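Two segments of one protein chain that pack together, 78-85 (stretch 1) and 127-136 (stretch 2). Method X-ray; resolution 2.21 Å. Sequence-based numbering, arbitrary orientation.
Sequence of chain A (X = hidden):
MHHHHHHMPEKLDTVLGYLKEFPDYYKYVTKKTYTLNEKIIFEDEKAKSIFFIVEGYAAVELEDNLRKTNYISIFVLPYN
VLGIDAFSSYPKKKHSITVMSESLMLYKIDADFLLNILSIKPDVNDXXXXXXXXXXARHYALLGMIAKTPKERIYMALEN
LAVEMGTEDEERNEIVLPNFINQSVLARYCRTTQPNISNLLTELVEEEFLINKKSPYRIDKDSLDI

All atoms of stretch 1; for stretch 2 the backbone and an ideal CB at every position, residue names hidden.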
# COMPACT_ATOMS: atom_id res chain seq x y z
N PRO A 78 5.20 10.31 12.08
CA PRO A 78 6.60 10.70 12.12
C PRO A 78 7.47 9.62 11.51
O PRO A 78 7.23 8.43 11.76
CB PRO A 78 6.88 10.87 13.64
CG PRO A 78 5.55 11.18 14.25
CD PRO A 78 4.61 10.30 13.42
N TYR A 79 8.40 10.02 10.65
CA TYR A 79 9.35 9.15 9.93
C TYR A 79 8.82 8.46 8.68
O TYR A 79 9.56 7.72 8.03
CB TYR A 79 10.02 8.14 10.87
CG TYR A 79 10.48 8.81 12.13
CD1 TYR A 79 11.41 9.85 12.07
CD2 TYR A 79 9.97 8.46 13.38
CE1 TYR A 79 11.83 10.51 13.20
CE2 TYR A 79 10.39 9.12 14.52
CZ TYR A 79 11.32 10.15 14.42
OH TYR A 79 11.76 10.83 15.54
N ASN A 80 7.56 8.73 8.32
CA ASN A 80 7.06 8.35 7.00
C ASN A 80 7.62 9.18 5.86
O ASN A 80 7.92 10.38 6.01
CB ASN A 80 5.52 8.48 6.92
CG ASN A 80 4.78 7.46 7.76
OD1 ASN A 80 3.59 7.56 7.97
ND2 ASN A 80 5.49 6.49 8.27
N VAL A 81 7.84 8.52 4.73
CA VAL A 81 8.18 9.22 3.49
C VAL A 81 6.86 9.56 2.79
O VAL A 81 5.95 8.78 2.91
CB VAL A 81 9.02 8.34 2.54
CG1 VAL A 81 9.71 9.20 1.52
CG2 VAL A 81 10.07 7.60 3.31
N LEU A 82 6.76 10.71 2.12
CA LEU A 82 5.51 11.14 1.46
C LEU A 82 5.86 11.65 0.08
O LEU A 82 7.03 12.02 -0.24
CB LEU A 82 4.79 12.29 2.18
CG LEU A 82 3.69 12.15 3.21
CD1 LEU A 82 3.25 13.49 3.75
CD2 LEU A 82 2.46 11.44 2.69
N GLY A 83 4.83 11.65 -0.75
CA GLY A 83 4.96 12.13 -2.11
C GLY A 83 5.54 11.12 -3.07
O GLY A 83 5.98 11.50 -4.17
N ILE A 84 5.59 9.84 -2.70
CA ILE A 84 6.12 8.82 -3.65
C ILE A 84 5.09 8.60 -4.76
O ILE A 84 5.43 8.34 -5.91
CB ILE A 84 6.43 7.45 -3.02
CG1 ILE A 84 7.34 7.60 -1.79
CG2 ILE A 84 7.05 6.52 -4.07
CD1 ILE A 84 8.81 7.68 -2.05
N ASP A 85 3.83 8.75 -4.39
CA ASP A 85 2.69 8.72 -5.32
C ASP A 85 2.86 9.58 -6.53
O ASP A 85 2.36 9.26 -7.61
CB ASP A 85 1.42 9.13 -4.58
CG ASP A 85 0.99 8.12 -3.55
OD1 ASP A 85 1.40 6.94 -3.64
OD2 ASP A 85 0.21 8.49 -2.65
N UNK A 127 17.48 2.86 4.80
CA UNK A 127 16.56 3.79 5.39
C UNK A 127 15.33 4.05 4.50
O UNK A 127 14.24 4.10 5.00
CB UNK A 127 17.29 5.10 5.68
N UNK A 128 15.54 4.27 3.22
CA UNK A 128 14.43 4.58 2.35
C UNK A 128 13.51 3.35 2.10
O UNK A 128 12.28 3.44 2.21
CB UNK A 128 14.97 5.12 1.02
N UNK A 129 14.14 2.23 1.79
CA UNK A 129 13.50 0.94 1.61
C UNK A 129 12.71 0.51 2.81
O UNK A 129 11.59 0.05 2.68
CB UNK A 129 14.55 -0.13 1.28
N UNK A 130 13.30 0.68 3.99
CA UNK A 130 12.64 0.36 5.25
C UNK A 130 11.45 1.22 5.50
O UNK A 130 10.43 0.72 5.93
CB UNK A 130 13.62 0.50 6.42
N UNK A 131 11.55 2.52 5.22
CA UNK A 131 10.41 3.41 5.37
C UNK A 131 9.23 3.02 4.47
O UNK A 131 8.09 3.04 4.91
CB UNK A 131 10.84 4.85 5.07
N UNK A 132 9.54 2.69 3.23
CA UNK A 132 8.56 2.22 2.25
C UNK A 132 7.95 0.92 2.72
O UNK A 132 6.73 0.82 2.82
CB UNK A 132 9.20 2.04 0.87
N UNK A 133 8.80 -0.06 3.04
CA UNK A 133 8.40 -1.37 3.58
C UNK A 133 7.40 -1.22 4.69
O UNK A 133 6.38 -1.89 4.71
CB UNK A 133 9.62 -2.15 4.09
N UNK A 134 7.64 -0.28 5.61
CA UNK A 134 6.68 -0.10 6.71
C UNK A 134 5.35 0.48 6.23
O UNK A 134 4.32 0.17 6.80
CB UNK A 134 7.28 0.81 7.78
N UNK A 135 5.35 1.28 5.18
CA UNK A 135 4.06 1.83 4.71
C UNK A 135 3.27 0.72 4.05
O UNK A 135 2.06 0.60 4.29
CB UNK A 135 4.26 2.99 3.74
N UNK A 136 3.96 -0.09 3.25
CA UNK A 136 3.37 -1.32 2.71
C UNK A 136 2.73 -2.21 3.74
O UNK A 136 1.58 -2.64 3.56
CB UNK A 136 4.44 -2.12 1.97

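The backbone of stretch 2 is helical throughout, with phi between -72° and -47° and psi between -54° and -30°, so proline and glycine are the least expected residues and the direction of each CA-to-CB bond does most of the sorting. The CA atoms that come nearest across the stretches are those of N80 and position 131, 6.2 Å apart. This sets the register; next to N80, the CA-to-CB bond of V81 points toward the helix.

Position 127 has a sideways CA-to-CB bond and no atom of stretch 1 within 5.5 Å of its ideal CB. A short side chain would fall short, whereas a long or aromatic one could bring its end nearer to stretch 1; polar residues are not excluded. The deposited residue is F127, with chi1 at -178° (t). Its ring end comes nearer, but F127 CZ stops 4.8 Å from Y79 O, a loose approach.

Position 128 is also sideways, and stretch 1 has nothing within 5.5 Å of its ideal CB. Because the methyls of V81 lie on this side, a branched aliphatic or methionine would suit. It is L128, t at chi1 and p at chi2, which brings CD1 to 4.1 Å from V81 CG2.

Positions 129 and 130 lie out of reach, and stretch 1 sets no preference at either. They hold L129 and T130.

Position 131 is the most restrictive. Its CA-to-CB bond points toward stretch 1, and the ideal CB lies 3.4 Å from V81 CG2, already tight, and 4.3 Å from Y79 O. Small residues fit best: alanine or serine, perhaps cysteine; glycine would fit but is disfavoured by the helix. The deposited S131 places CB 3.3 Å from V81 CG2 and 4.4 Å from Y79 O. With chi1 at -40° (m), its hydroxyl turns back along the helix, where OG donates a very short hydrogen bond to F127 O, 2.4 Å away. The polar group is thus satisfied within its own helix, and no hydrogen bond crosses between the stretches.

Position 132 points sideways and its ideal CB has no stretch 1 atom within 5.5 Å, but V81 and I84 offer methyl groups to a chain long enough to reach them. Leucine, isoleucine or methionine would serve. I132 extends CD1 to 4.1 Å from V81 CG2 and 4.2 Å from I84 CD1, joining both in one apolar cluster; its chi2 of -25° lies between wells.

Position 133 is out of reach and undetermined by stretch 1; it is A133.

Position 134 points toward stretch 1, yet nothing of it lies within 5.5 Å of the ideal CB, so many polar or apolar residues are possible. D134 CB is 6.0 Å from N80 ND2, and its carboxylate oxygens are hydrogen-bonded elsewhere in the structure.

Position 135 also points toward stretch 1, with room before the N80 amide. A medium aliphatic would fill some of that space, and a polar chain could seek the amide. V135, with chi1 at 175° (t), leaves CG2 4.5 Å from N80 ND2, a van der Waals approach.

Position 136 is out of reach; it is F136.

Stretch 2 127-136: FLLTSIADVF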
# COMPACT_ATOMS: atom_id res chain seq x y z
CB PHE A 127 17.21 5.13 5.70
CG PHE A 127 16.26 6.05 6.35
CD1 PHE A 127 15.84 5.80 7.64
CD2 PHE A 127 15.68 7.09 5.65
CE1 PHE A 127 14.90 6.61 8.25
CE2 PHE A 127 14.73 7.90 6.25
CZ PHE A 127 14.33 7.65 7.55
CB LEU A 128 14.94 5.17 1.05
CG LEU A 128 13.90 5.48 -0.03
CD1 LEU A 128 12.78 6.35 0.51
CD2 LEU A 128 14.57 6.15 -1.22
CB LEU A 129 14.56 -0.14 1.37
CG LEU A 129 15.20 -0.14 0.00
CD1 LEU A 129 16.13 -1.35 -0.07
CD2 LEU A 129 14.15 -0.18 -1.11
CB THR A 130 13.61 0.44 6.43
OG1 THR A 130 14.58 -0.61 6.28
CG2 THR A 130 12.89 0.26 7.76
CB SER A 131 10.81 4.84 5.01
OG SER A 131 12.09 5.11 5.51
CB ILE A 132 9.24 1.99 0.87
CG1 ILE A 132 9.81 3.29 0.27
CG2 ILE A 132 8.30 1.37 -0.15
CD1 ILE A 132 9.13 4.54 0.74
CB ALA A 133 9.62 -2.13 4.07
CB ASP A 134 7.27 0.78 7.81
CG ASP A 134 8.39 0.09 8.56
OD1 ASP A 134 8.46 -1.15 8.50
OD2 ASP A 134 9.19 0.77 9.22
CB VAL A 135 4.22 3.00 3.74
CG1 VAL A 135 2.86 3.44 3.20
CG2 VAL A 135 4.81 4.15 4.49
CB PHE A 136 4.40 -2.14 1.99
CG PHE A 136 4.80 -1.56 0.69
CD1 PHE A 136 3.99 -0.68 0.02
CD2 PHE A 136 6.00 -1.90 0.14
CE1 PHE A 136 4.37 -0.15 -1.20
CE2 PHE A 136 6.38 -1.38 -1.08
CZ PHE A 136 5.57 -0.50 -1.76
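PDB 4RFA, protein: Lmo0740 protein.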